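Local atomic coordinates of N-acyl-D-glutamate deacylase (Bordetella bronchiseptica, PDB entry 3GIP), a protein that hydrolyses N-acyl-D-glutamate to D-glutamate and a carboxylate, as a zinc-binding member of the amidohydrolase superfamily. Residues D64-D69 with A278-P283; E222-E227 with M253-G258; A228-V233 with R261-N266; G274-L279 with P408-G413; R353-P358 with V401-A406. All coordinates share one frame; numbering follows the deposited sequence.

Contact 1: residues D64-D69 with A278-P283; sequences DVHGHD and ALDIYP. With FMT (formic acid), chain D.
Asp280 reaches from its strand to Val65 and His66, one carboxylate serving two neighbours. CB lies 3.7 Å from Val65 CG2, and CG stays against the same methyl at 3.8 Å. OD2 rests on Val65 CG2 at 3.6 Å; a water lies between it and His66 ND1, 2.8 Å from the latter and in the imidazole plane. OD1 is 3.9 Å from His66 ND1 and is held by the backbone N of His248. With CG of Asp280 placed between its backbone N and carbonyl carbon (chi1 54°), the carboxylate comes beside the histidine, their planes 50° apart. An Asx turn, Asp64 OD1 accepting from His66 N, fixes the histidine's backbone. His66 and His68 make the HxH pattern familiar from amidohydrolases; the nearest side-chain atom of His66 is about 4 Å from the zinc ion, whose ligands here are Cys95, His218 and His248. Tyr282 OH donates at 2.6 Å to O2 of a formate, probably from the crystallisation liquor, which Lys250, Arg376 and Ser288 N also bind. The loop leaves strand 57-64, Val65 lies on Met361 of strand 360-362, and Asp280 rides on strand 277-281, parallel to strands 243-246 and 360-362.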
# COMPACT_ATOMS: atom_id res chain seq x y z
N ASP A 64 5.80 -0.45 -1.92
CA ASP A 64 4.46 -0.85 -1.51
C ASP A 64 3.58 0.39 -1.54
O ASP A 64 3.60 1.20 -0.61
CB ASP A 64 4.50 -1.43 -0.10
CG ASP A 64 3.17 -2.00 0.35
OD1 ASP A 64 2.20 -1.94 -0.43
OD2 ASP A 64 3.11 -2.52 1.48
N VAL A 65 2.80 0.53 -2.61
CA VAL A 65 1.95 1.69 -2.78
C VAL A 65 0.69 1.70 -1.92
O VAL A 65 -0.02 2.70 -1.89
CB VAL A 65 1.56 1.88 -4.26
CG1 VAL A 65 2.82 1.95 -5.12
CG2 VAL A 65 0.65 0.74 -4.73
N HIS A 66 0.40 0.60 -1.24
CA HIS A 66 -0.80 0.57 -0.40
C HIS A 66 -0.54 0.08 1.01
O HIS A 66 -0.90 -1.05 1.37
CB HIS A 66 -1.91 -0.27 -1.02
CG HIS A 66 -3.27 0.07 -0.48
ND1 HIS A 66 -4.12 0.95 -1.11
CD2 HIS A 66 -3.88 -0.29 0.67
CE1 HIS A 66 -5.20 1.12 -0.36
NE2 HIS A 66 -5.07 0.38 0.73
N GLY A 67 0.07 0.93 1.82
CA GLY A 67 0.34 0.55 3.19
C GLY A 67 -0.56 1.28 4.16
O GLY A 67 -1.15 2.31 3.83
N HIS A 68 -0.69 0.71 5.35
CA HIS A 68 -1.48 1.31 6.43
C HIS A 68 -0.56 1.35 7.65
O HIS A 68 -1.02 1.33 8.79
CB HIS A 68 -2.71 0.46 6.76
CG HIS A 68 -3.83 0.61 5.79
ND1 HIS A 68 -4.46 1.82 5.56
CD2 HIS A 68 -4.46 -0.30 5.00
CE1 HIS A 68 -5.42 1.64 4.66
NE2 HIS A 68 -5.44 0.37 4.31
N ASP A 69 0.74 1.40 7.38
CA ASP A 69 1.75 1.39 8.44
C ASP A 69 2.04 2.76 9.04
O ASP A 69 3.06 2.95 9.70
CB ASP A 69 3.04 0.80 7.86
CG ASP A 69 2.78 -0.39 6.95
OD1 ASP A 69 2.70 -1.53 7.45
OD2 ASP A 69 2.62 -0.16 5.73
N ALA A 278 -4.03 5.00 -12.49
CA ALA A 278 -3.33 3.75 -12.22
C ALA A 278 -4.14 3.00 -11.18
O ALA A 278 -5.19 3.46 -10.73
CB ALA A 278 -1.92 4.04 -11.70
N LEU A 279 -3.67 1.82 -10.80
CA LEU A 279 -4.37 1.02 -9.80
C LEU A 279 -3.38 0.06 -9.15
O LEU A 279 -2.21 0.01 -9.52
CB LEU A 279 -5.50 0.21 -10.46
CG LEU A 279 -5.09 -0.81 -11.54
CD1 LEU A 279 -6.16 -1.89 -11.63
CD2 LEU A 279 -4.91 -0.14 -12.89
N ASP A 280 -3.86 -0.68 -8.16
CA ASP A 280 -3.01 -1.65 -7.50
C ASP A 280 -3.84 -2.79 -6.93
O ASP A 280 -5.06 -2.65 -6.74
CB ASP A 280 -2.15 -0.99 -6.41
CG ASP A 280 -2.96 -0.20 -5.39
OD1 ASP A 280 -3.64 -0.82 -4.54
OD2 ASP A 280 -2.91 1.05 -5.44
N ILE A 281 -3.19 -3.92 -6.71
CA ILE A 281 -3.84 -5.09 -6.14
C ILE A 281 -2.87 -5.83 -5.22
O ILE A 281 -1.67 -5.57 -5.23
CB ILE A 281 -4.28 -6.12 -7.23
CG1 ILE A 281 -3.06 -6.63 -8.03
CG2 ILE A 281 -5.30 -5.51 -8.16
CD1 ILE A 281 -2.36 -7.86 -7.44
N TYR A 282 -3.43 -6.73 -4.41
CA TYR A 282 -2.63 -7.62 -3.59
C TYR A 282 -3.04 -8.96 -4.22
O TYR A 282 -4.18 -9.12 -4.65
CB TYR A 282 -2.97 -7.53 -2.09
CG TYR A 282 -4.43 -7.44 -1.74
CD1 TYR A 282 -5.24 -8.57 -1.75
CD2 TYR A 282 -4.99 -6.22 -1.37
CE1 TYR A 282 -6.59 -8.49 -1.41
CE2 TYR A 282 -6.34 -6.13 -1.03
CZ TYR A 282 -7.13 -7.26 -1.05
OH TYR A 282 -8.45 -7.17 -0.72
N PRO A 283 -2.11 -9.91 -4.31
CA PRO A 283 -2.37 -11.23 -4.91
C PRO A 283 -3.14 -12.26 -4.11
O PRO A 283 -2.65 -13.36 -3.88
CB PRO A 283 -0.97 -11.70 -5.27
CG PRO A 283 -0.18 -11.23 -4.08
CD PRO A 283 -0.70 -9.81 -3.87
C FMT D . -9.42 -4.62 1.24
O1 FMT D . -8.95 -5.38 2.05
O2 FMT D . -9.20 -4.82 -0.07
O HOH W 1 -3.68 2.44 -3.46

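Contact 2: residues E222-E227 with M253-G258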
# COMPACT_ATOMS: atom_id res chain seq x y z
N GLU A 222 -17.31 -2.06 -3.76
CA GLU A 222 -16.52 -2.97 -4.58
C GLU A 222 -17.26 -4.27 -4.87
O GLU A 222 -16.64 -5.30 -5.15
CB GLU A 222 -15.18 -3.23 -3.90
CG GLU A 222 -14.39 -1.93 -3.67
CD GLU A 222 -12.98 -2.17 -3.15
OE1 GLU A 222 -12.84 -2.56 -1.98
OE2 GLU A 222 -12.02 -1.95 -3.92
N ALA A 223 -18.58 -4.21 -4.81
CA ALA A 223 -19.43 -5.36 -5.08
C ALA A 223 -20.44 -5.00 -6.16
O ALA A 223 -20.07 -4.68 -7.29
CB ALA A 223 -20.13 -5.81 -3.80
N ASP A 224 -21.73 -5.03 -5.82
CA ASP A 224 -22.77 -4.72 -6.80
C ASP A 224 -22.63 -3.34 -7.45
O ASP A 224 -23.04 -3.15 -8.60
CB ASP A 224 -24.15 -4.83 -6.15
CG ASP A 224 -24.52 -6.25 -5.78
OD1 ASP A 224 -23.70 -7.17 -5.99
OD2 ASP A 224 -25.64 -6.45 -5.26
N GLY A 225 -22.07 -2.38 -6.74
CA GLY A 225 -21.92 -1.06 -7.31
C GLY A 225 -20.51 -0.70 -7.73
O GLY A 225 -20.18 0.47 -7.85
N VAL A 226 -19.68 -1.71 -7.98
CA VAL A 226 -18.29 -1.47 -8.36
C VAL A 226 -18.10 -0.65 -9.64
O VAL A 226 -17.22 0.20 -9.69
CB VAL A 226 -17.49 -2.80 -8.47
CG1 VAL A 226 -17.97 -3.62 -9.66
CG2 VAL A 226 -16.00 -2.51 -8.56
N GLU A 227 -18.91 -0.90 -10.66
CA GLU A 227 -18.77 -0.13 -11.89
C GLU A 227 -19.10 1.35 -11.66
O GLU A 227 -18.40 2.23 -12.15
CB GLU A 227 -19.65 -0.70 -13.00
CG GLU A 227 -19.10 -2.00 -13.59
CD GLU A 227 -19.91 -2.52 -14.76
OE1 GLU A 227 -20.11 -1.76 -15.73
OE2 GLU A 227 -20.35 -3.69 -14.71
N MET A 253 -17.95 -10.82 -4.41
CA MET A 253 -19.16 -11.64 -4.54
C MET A 253 -19.32 -12.19 -5.96
O MET A 253 -19.15 -11.47 -6.94
CB MET A 253 -20.39 -10.86 -4.09
CG MET A 253 -20.31 -10.43 -2.63
SD MET A 253 -21.82 -9.67 -2.00
CE MET A 253 -22.69 -11.10 -1.49
N PRO A 254 -19.67 -13.48 -6.08
CA PRO A 254 -19.86 -14.18 -7.35
C PRO A 254 -20.65 -13.47 -8.44
O PRO A 254 -20.28 -13.54 -9.61
CB PRO A 254 -20.52 -15.49 -6.93
CG PRO A 254 -19.91 -15.74 -5.59
CD PRO A 254 -19.98 -14.37 -4.95
N GLN A 255 -21.72 -12.78 -8.08
CA GLN A 255 -22.54 -12.10 -9.07
C GLN A 255 -21.78 -10.95 -9.74
O GLN A 255 -22.18 -10.48 -10.80
CB GLN A 255 -23.83 -11.55 -8.45
CG GLN A 255 -23.62 -10.44 -7.43
CD GLN A 255 -23.50 -10.95 -6.01
OE1 GLN A 255 -23.10 -12.09 -5.78
NE2 GLN A 255 -23.84 -10.11 -5.04
N ASN A 256 -20.68 -10.53 -9.13
CA ASN A 256 -19.89 -9.43 -9.67
C ASN A 256 -18.57 -9.86 -10.30
O ASN A 256 -17.85 -9.04 -10.85
CB ASN A 256 -19.62 -8.41 -8.56
CG ASN A 256 -20.90 -7.87 -7.96
OD1 ASN A 256 -21.11 -7.91 -6.74
ND2 ASN A 256 -21.78 -7.37 -8.82
N TRP A 257 -18.26 -11.15 -10.23
CA TRP A 257 -17.02 -11.62 -10.82
C TRP A 257 -17.01 -11.37 -12.32
O TRP A 257 -17.97 -11.70 -13.02
CB TRP A 257 -16.82 -13.10 -10.53
CG TRP A 257 -16.56 -13.40 -9.08
CD1 TRP A 257 -16.39 -12.49 -8.07
CD2 TRP A 257 -16.42 -14.69 -8.49
NE1 TRP A 257 -16.15 -13.15 -6.88
CE2 TRP A 257 -16.16 -14.50 -7.12
CE3 TRP A 257 -16.48 -16.00 -9.00
CZ2 TRP A 257 -15.96 -15.57 -6.24
CZ3 TRP A 257 -16.28 -17.06 -8.12
CH2 TRP A 257 -16.03 -16.84 -6.75
N GLY A 258 -15.93 -10.76 -12.80
CA GLY A 258 -15.80 -10.48 -14.22
C GLY A 258 -16.07 -9.04 -14.60
O GLY A 258 -15.76 -8.61 -15.71
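Gln255 and Asp224 meet on the exposed side of two loops, and the conformation of the glutamine decides how. Its CG stands between the backbone N and the carbonyl carbon (chi1 66°), and a bend at chi2 (-92°) turns the amide toward the aspartate. As a result CG itself comes within 3.6 Å of Asp224 OD1, and NE2 donates to that oxygen at 3.1 Å. The bond uses the syn lone pair of OD1, on the side of the other carboxylate oxygen, and the acceptor lies somewhat out of the glutamine's amide plane. The two flat groups are strongly turned, 63° apart, where the side chains cross at about a right angle. Both residues are exposed, so this bond probably competes with solvent.

Asn256 lies deeper. Its CG, anti to its own carbonyl carbon, carries the amide against the peptide that joins Ala223 to Asp224, with Asn256 CG 3.4 Å from Ala223 C. That peptide belongs to a type I turn, closed by Val226 N donating to Ala223 O at 3.1 Å, which leads through the N-cap residue Gly225 into helix 226-240. Within the partner loop, Trp257 lays one ring face over Pro254 CA, 3.6 Å from the plane.

Arg259 ties the loops further, bonding to Asp224 O and pairing with Glu227. Glu222 forms a salt bridge with Lys250 and a weak bond to the zinc ligand His248. The contact therefore joins the loop between strand 214-218 and helix 226-240 to that between strand 243-246 and helix 260-272.

Contact 3: residues A228-V233 with R261-N266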
# COMPACT_ATOMS: atom_id res chain seq x y z
N ALA A 228 -20.16 1.61 -10.90
CA ALA A 228 -20.54 2.98 -10.61
C ALA A 228 -19.47 3.65 -9.74
O ALA A 228 -19.18 4.84 -9.90
CB ALA A 228 -21.88 3.00 -9.89
N ALA A 229 -18.88 2.87 -8.84
CA ALA A 229 -17.85 3.38 -7.94
C ALA A 229 -16.59 3.82 -8.69
O ALA A 229 -16.00 4.85 -8.37
CB ALA A 229 -17.50 2.33 -6.90
N VAL A 230 -16.18 3.04 -9.68
CA VAL A 230 -15.01 3.39 -10.47
C VAL A 230 -15.33 4.63 -11.30
O VAL A 230 -14.52 5.55 -11.41
CB VAL A 230 -14.58 2.23 -11.40
CG1 VAL A 230 -13.57 2.71 -12.43
CG2 VAL A 230 -13.97 1.11 -10.56
N GLU A 231 -16.52 4.65 -11.90
CA GLU A 231 -16.94 5.79 -12.71
C GLU A 231 -16.94 7.07 -11.88
O GLU A 231 -16.57 8.14 -12.36
CB GLU A 231 -18.34 5.54 -13.28
CG GLU A 231 -19.03 6.75 -13.93
CD GLU A 231 -18.25 7.36 -15.07
OE1 GLU A 231 -17.37 6.68 -15.65
OE2 GLU A 231 -18.52 8.54 -15.42
N GLU A 232 -17.35 6.96 -10.61
CA GLU A 232 -17.39 8.12 -9.73
C GLU A 232 -16.03 8.78 -9.54
O GLU A 232 -15.91 10.00 -9.62
CB GLU A 232 -17.96 7.71 -8.36
CG GLU A 232 -17.84 8.81 -7.30
CD GLU A 232 -18.52 8.45 -5.99
OE1 GLU A 232 -18.61 7.24 -5.67
OE2 GLU A 232 -18.95 9.37 -5.26
N VAL A 233 -15.00 7.98 -9.30
CA VAL A 233 -13.67 8.55 -9.10
C VAL A 233 -13.02 8.96 -10.42
O VAL A 233 -12.17 9.85 -10.45
CB VAL A 233 -12.74 7.60 -8.31
CG1 VAL A 233 -13.30 7.37 -6.92
CG2 VAL A 233 -12.56 6.29 -9.05
N ARG A 261 -13.76 -6.24 -16.36
CA ARG A 261 -13.58 -6.02 -17.78
C ARG A 261 -14.17 -4.65 -18.09
O ARG A 261 -13.61 -3.87 -18.86
CB ARG A 261 -14.26 -7.13 -18.58
CG ARG A 261 -13.66 -8.49 -18.23
CD ARG A 261 -14.00 -9.60 -19.20
NE ARG A 261 -13.28 -10.82 -18.82
CZ ARG A 261 -13.27 -11.95 -19.52
NH1 ARG A 261 -13.95 -12.03 -20.66
NH2 ARG A 261 -12.58 -12.99 -19.08
N ALA A 262 -15.29 -4.34 -17.43
CA ALA A 262 -15.95 -3.05 -17.62
C ALA A 262 -15.22 -1.91 -16.91
O ALA A 262 -15.06 -0.83 -17.48
CB ALA A 262 -17.39 -3.13 -17.13
N THR A 263 -14.78 -2.14 -15.68
CA THR A 263 -14.09 -1.09 -14.94
C THR A 263 -12.75 -0.74 -15.56
O THR A 263 -12.37 0.43 -15.63
CB THR A 263 -13.86 -1.47 -13.46
OG1 THR A 263 -13.10 -2.68 -13.39
CG2 THR A 263 -15.19 -1.66 -12.74
N LEU A 264 -12.01 -1.75 -16.01
CA LEU A 264 -10.72 -1.52 -16.64
C LEU A 264 -10.91 -0.82 -17.99
O LEU A 264 -10.06 -0.05 -18.42
CB LEU A 264 -9.97 -2.84 -16.82
CG LEU A 264 -9.56 -3.51 -15.51
CD1 LEU A 264 -8.95 -4.88 -15.80
CD2 LEU A 264 -8.57 -2.62 -14.76
N ALA A 265 -12.03 -1.10 -18.65
CA ALA A 265 -12.32 -0.47 -19.94
C ALA A 265 -12.57 1.01 -19.70
O ALA A 265 -12.16 1.86 -20.49
CB ALA A 265 -13.54 -1.12 -20.59
N ASN A 266 -13.23 1.31 -18.58
CA ASN A 266 -13.54 2.69 -18.22
C ASN A 266 -12.24 3.40 -17.88
O ASN A 266 -12.00 4.54 -18.28
CB ASN A 266 -14.49 2.71 -17.02
CG ASN A 266 -15.21 4.02 -16.87
OD1 ASN A 266 -15.01 4.96 -17.64
ND2 ASN A 266 -16.07 4.11 -15.86
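Asn266 and Glu231 set their flat ends almost in one plane, carboxylate and amide only 4° apart, although the side chains themselves cross at about a right angle. The amide donates from ND2 to Glu231 OE1 at 2.9 Å, nearly straight at 170°, with the acceptor in the amide plane and the anti lone pair of the carboxylate oxygen in use. Both chains start with CG anti to their backbone N; the glutamate then bends at chi2, which brings OE1 round to the amide. Glu231 CB independently lies 3.7 Å from Asn266 ND2. One turn earlier on the second helix, Thr263 meets Val230 by methyl groups: Val230 CG2 touches Thr263 CG2 at 3.7 Å, the two side chains again crossing steeply. Helices 226-240 and 260-272 run nearly parallel here, their segment axes 9.6 Å apart and inclined by 10°, as neighbouring outer helices of a TIM barrel do. Glu231 OE2 makes a salt bridge with Arg238. Chemically, then, the glutamate accepts from an amide on one oxygen and pairs with an arginine on the other, an environment that would favour its ionised form, while Thr263 turns its methyl to Val230 and its hydroxyl to His249.

Contact 4: residues G274-L279 with P408-G413; sequences GVEVAL and PARVFG
Arg410 reaches Glu276 through two torsions: CG leaves trans to the backbone N (chi1 166°), and a turn at chi2 (65°) swings the rest of the chain off the helix toward the strand. Glu276 answers with a side chain extended beyond CG, and the two cross at about a right angle. A salt bridge results. NH2 donates to Glu276 OE1 at 2.9 Å, the oxygen lying in the guanidinium plane and at its edge, yet the nitrogen stands well above the carboxylate plane, 64° out of it. The second arm, Arg410 NH1 to Glu276 OE2 at 3.4 Å, is weak, so the pairing is lopsided and not the symmetric fork of two equal bonds. A water adds a further tie, giving one hydrogen to Glu276 OE2 at 2.8 Å and another to Val411 O at 3.0 Å. Deeper in, the pair is apolar: Ala278 CB touches Val411 CG2 at 3.9 Å. Val411 also lies on Val245 and Met361, and Ala278 on Met361, so helix 406-412 packs across strands 243-246, 277-281 and 360-362. On the other face of strand 277-281, Val277 and Leu279 pack against helix 260-272.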
# COMPACT_ATOMS: atom_id res chain seq x y z
N GLY A 274 -6.06 11.35 -21.49
CA GLY A 274 -5.03 12.16 -20.87
C GLY A 274 -5.02 12.19 -19.35
O GLY A 274 -4.11 12.77 -18.75
N VAL A 275 -6.01 11.58 -18.71
CA VAL A 275 -6.06 11.55 -17.26
C VAL A 275 -5.07 10.49 -16.79
O VAL A 275 -5.04 9.39 -17.34
CB VAL A 275 -7.46 11.17 -16.73
CG1 VAL A 275 -7.47 11.20 -15.21
CG2 VAL A 275 -8.50 12.12 -17.30
N GLU A 276 -4.24 10.82 -15.81
CA GLU A 276 -3.29 9.85 -15.30
C GLU A 276 -4.02 8.95 -14.33
O GLU A 276 -4.39 9.37 -13.23
CB GLU A 276 -2.11 10.52 -14.59
CG GLU A 276 -1.15 11.24 -15.53
CD GLU A 276 0.17 11.59 -14.87
OE1 GLU A 276 1.02 12.22 -15.53
OE2 GLU A 276 0.36 11.22 -13.68
N VAL A 277 -4.25 7.70 -14.73
CA VAL A 277 -4.94 6.76 -13.86
C VAL A 277 -4.15 5.47 -13.72
O VAL A 277 -3.63 4.94 -14.71
CB VAL A 277 -6.36 6.43 -14.40
CG1 VAL A 277 -6.26 5.77 -15.76
CG2 VAL A 277 -7.09 5.53 -13.41
N ALA A 278 -4.03 5.00 -12.49
CA ALA A 278 -3.33 3.75 -12.22
C ALA A 278 -4.14 3.00 -11.18
O ALA A 278 -5.19 3.46 -10.73
CB ALA A 278 -1.92 4.04 -11.70
N LEU A 279 -3.67 1.82 -10.80
CA LEU A 279 -4.37 1.02 -9.80
C LEU A 279 -3.38 0.06 -9.15
O LEU A 279 -2.21 0.01 -9.52
CB LEU A 279 -5.50 0.21 -10.46
CG LEU A 279 -5.09 -0.81 -11.54
CD1 LEU A 279 -6.16 -1.89 -11.63
CD2 LEU A 279 -4.91 -0.14 -12.89
N PRO A 408 5.52 2.58 -9.77
CA PRO A 408 5.12 3.32 -8.57
C PRO A 408 5.85 4.67 -8.48
O PRO A 408 5.25 5.68 -8.12
CB PRO A 408 5.51 2.38 -7.44
CG PRO A 408 5.27 1.03 -8.04
CD PRO A 408 5.85 1.18 -9.44
N ALA A 409 7.14 4.67 -8.81
CA ALA A 409 7.93 5.90 -8.76
C ALA A 409 7.36 6.94 -9.72
O ALA A 409 7.31 8.13 -9.41
CB ALA A 409 9.39 5.61 -9.10
N ARG A 410 6.91 6.48 -10.88
CA ARG A 410 6.33 7.36 -11.89
C ARG A 410 4.97 7.90 -11.45
O ARG A 410 4.68 9.09 -11.61
CB ARG A 410 6.18 6.61 -13.22
CG ARG A 410 5.30 7.31 -14.24
CD ARG A 410 5.89 8.63 -14.72
NE ARG A 410 5.04 9.27 -15.72
CZ ARG A 410 3.92 9.92 -15.44
NH1 ARG A 410 3.50 10.04 -14.19
NH2 ARG A 410 3.20 10.46 -16.42
N VAL A 411 4.15 7.02 -10.90
CA VAL A 411 2.81 7.40 -10.45
C VAL A 411 2.83 8.34 -9.25
O VAL A 411 2.08 9.32 -9.21
CB VAL A 411 1.98 6.14 -10.10
CG1 VAL A 411 0.66 6.52 -9.45
CG2 VAL A 411 1.73 5.32 -11.36
N PHE A 412 3.70 8.06 -8.29
CA PHE A 412 3.78 8.85 -7.07
C PHE A 412 4.80 9.99 -7.10
O PHE A 412 4.88 10.77 -6.15
CB PHE A 412 4.05 7.92 -5.88
CG PHE A 412 2.85 7.11 -5.50
CD1 PHE A 412 1.93 7.60 -4.58
CD2 PHE A 412 2.60 5.88 -6.11
CE1 PHE A 412 0.77 6.89 -4.28
CE2 PHE A 412 1.43 5.16 -5.81
CZ PHE A 412 0.52 5.67 -4.90
N GLY A 413 5.57 10.07 -8.17
CA GLY A 413 6.54 11.15 -8.31
C GLY A 413 7.82 11.02 -7.51
O GLY A 413 8.36 12.03 -7.03
O HOH W 2 0.09 9.57 -11.38

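Contact 5: residues R353-P358 with V401-A406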
# COMPACT_ATOMS: atom_id res chain seq x y z
N ARG A 353 -6.09 -11.13 -13.73
CA ARG A 353 -6.32 -10.32 -14.93
C ARG A 353 -6.15 -8.83 -14.63
O ARG A 353 -5.63 -8.08 -15.45
CB ARG A 353 -7.73 -10.55 -15.48
CG ARG A 353 -7.98 -11.92 -16.07
CD ARG A 353 -9.19 -11.89 -17.00
NE ARG A 353 -10.43 -11.54 -16.30
CZ ARG A 353 -11.15 -12.39 -15.57
NH1 ARG A 353 -10.77 -13.65 -15.44
NH2 ARG A 353 -12.27 -11.98 -14.97
N ILE A 354 -6.60 -8.42 -13.45
CA ILE A 354 -6.48 -7.02 -13.06
C ILE A 354 -5.00 -6.67 -12.92
O ILE A 354 -4.56 -5.61 -13.37
CB ILE A 354 -7.21 -6.76 -11.72
CG1 ILE A 354 -8.71 -6.95 -11.93
CG2 ILE A 354 -6.91 -5.34 -11.23
CD1 ILE A 354 -9.52 -6.90 -10.65
N PHE A 355 -4.22 -7.57 -12.32
CA PHE A 355 -2.80 -7.33 -12.16
C PHE A 355 -2.11 -7.16 -13.51
O PHE A 355 -1.16 -6.40 -13.64
CB PHE A 355 -2.13 -8.48 -11.40
CG PHE A 355 -0.63 -8.33 -11.29
CD1 PHE A 355 -0.08 -7.19 -10.71
CD2 PHE A 355 0.22 -9.30 -11.80
CE1 PHE A 355 1.31 -7.02 -10.65
CE2 PHE A 355 1.60 -9.14 -11.74
CZ PHE A 355 2.14 -8.00 -11.17
N GLN A 356 -2.61 -7.86 -14.53
CA GLN A 356 -2.02 -7.77 -15.85
C GLN A 356 -2.23 -6.41 -16.51
O GLN A 356 -1.54 -6.07 -17.47
CB GLN A 356 -2.56 -8.87 -16.76
CG GLN A 356 -2.02 -10.24 -16.39
CD GLN A 356 -2.55 -11.33 -17.31
OE1 GLN A 356 -3.75 -11.52 -17.43
NE2 GLN A 356 -1.63 -12.05 -17.96
N HIS A 357 -3.18 -5.62 -16.01
CA HIS A 357 -3.41 -4.31 -16.61
C HIS A 357 -2.10 -3.53 -16.56
O HIS A 357 -1.41 -3.52 -15.54
CB HIS A 357 -4.51 -3.57 -15.86
CG HIS A 357 -4.89 -2.27 -16.50
ND1 HIS A 357 -4.11 -1.14 -16.40
CD2 HIS A 357 -5.93 -1.94 -17.30
CE1 HIS A 357 -4.64 -0.17 -17.13
NE2 HIS A 357 -5.75 -0.63 -17.68
N PRO A 358 -1.75 -2.85 -17.66
CA PRO A 358 -0.51 -2.06 -17.76
C PRO A 358 -0.23 -1.05 -16.65
O PRO A 358 0.93 -0.73 -16.38
CB PRO A 358 -0.64 -1.39 -19.13
CG PRO A 358 -1.43 -2.38 -19.92
CD PRO A 358 -2.50 -2.79 -18.93
N VAL A 401 8.84 -6.68 -12.03
CA VAL A 401 9.68 -5.79 -11.23
C VAL A 401 9.36 -4.34 -11.57
O VAL A 401 9.34 -3.49 -10.69
CB VAL A 401 11.19 -6.07 -11.48
CG1 VAL A 401 12.04 -5.00 -10.81
CG2 VAL A 401 11.55 -7.44 -10.91
N ALA A 402 9.09 -4.06 -12.84
CA ALA A 402 8.75 -2.70 -13.24
C ALA A 402 7.48 -2.24 -12.52
O ALA A 402 7.37 -1.09 -12.10
CB ALA A 402 8.57 -2.62 -14.75
N ARG A 403 6.51 -3.14 -12.37
CA ARG A 403 5.26 -2.81 -11.69
C ARG A 403 5.47 -2.49 -10.22
O ARG A 403 4.66 -1.77 -9.61
CB ARG A 403 4.26 -3.97 -11.77
CG ARG A 403 3.89 -4.40 -13.16
CD ARG A 403 3.29 -3.26 -13.97
NE ARG A 403 2.75 -3.77 -15.22
CZ ARG A 403 1.61 -4.44 -15.31
NH1 ARG A 403 0.88 -4.68 -14.23
NH2 ARG A 403 1.21 -4.92 -16.49
N MET A 404 6.54 -3.03 -9.65
CA MET A 404 6.85 -2.86 -8.23
C MET A 404 7.83 -1.75 -7.95
O MET A 404 8.06 -1.40 -6.79
CB MET A 404 7.46 -4.13 -7.67
CG MET A 404 6.67 -5.39 -7.89
SD MET A 404 7.59 -6.84 -7.34
CE MET A 404 6.24 -8.02 -7.25
N THR A 405 8.43 -1.19 -9.00
CA THR A 405 9.45 -0.17 -8.81
C THR A 405 9.28 1.10 -9.64
O THR A 405 8.83 2.13 -9.12
CB THR A 405 10.84 -0.79 -9.09
OG1 THR A 405 10.88 -1.30 -10.43
CG2 THR A 405 11.12 -1.93 -8.11
N ALA A 406 9.62 1.03 -10.92
CA ALA A 406 9.51 2.19 -11.79
C ALA A 406 8.10 2.75 -11.91
O ALA A 406 7.92 3.96 -11.85
CB ALA A 406 10.06 1.85 -13.17
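Arg403 spans from helix 397-404 to the end of helix 348-356, where its guanidinium meets a group of backbone carbonyls. Hydrogen bonds come first. NH1 donates to Phe355 O at 2.7 Å, running almost straight out along the carbonyl bond, 173° at the oxygen. NH2 gives a second bond to Gln356 O at 3.1 Å, here from above the carbonyl plane. Both oxygens sit at the guanidinium edge, close to its plane, and NH1 has another acceptor in Cys360 O, so the group is well fixed in rotation. A bend at chi2 (-58°) delivers it there.

Contacts over the face form a second kind. His357 O lies over one face, 3.2 Å from Arg403 CZ; its approaches to NH1 and NH2 have angles too poor for hydrogen bonds. Pro358 CA approaches Arg403 NH2 at 3.6 Å on that face as well. Of aromatic contact there is little: Arg403 CZ is 5.6 Å from the centroid of the Phe355 ring, at most a weak cation-pi attraction.

An arginine binding the carbonyls of a helix's last turn is C-terminal capping by a side chain, probably favoured by the helix dipole. Here it ties helix 397-404 to helix 348-356, on the outside of the amidohydrolase TIM-barrel fold.

Strand 277-281 is shared by contacts 1 and 4, their centres about 13 Å apart, and packed on by contacts 3 and 5. Val65 CG1 of contact 1 packs on Phe412 CE2 of contact 4 at 3.6 Å. Contact 5 leans on the strand through Ile354 and His357, and lies about 11 Å, centre to centre, from contact 1. Contacts 2 and 3 both use helix 226-240, their centres about 11 Å apart, with Thr263 CG2 against Glu227 CA at 4.0 Å. Zinc is nearest contact 1, about 4 Å from the His66 side chain; the side chains of Val230 and Ala223 lie about 13 and 14 Å from it. Leu264 links contact 3 to contacts 1, 4 and 5.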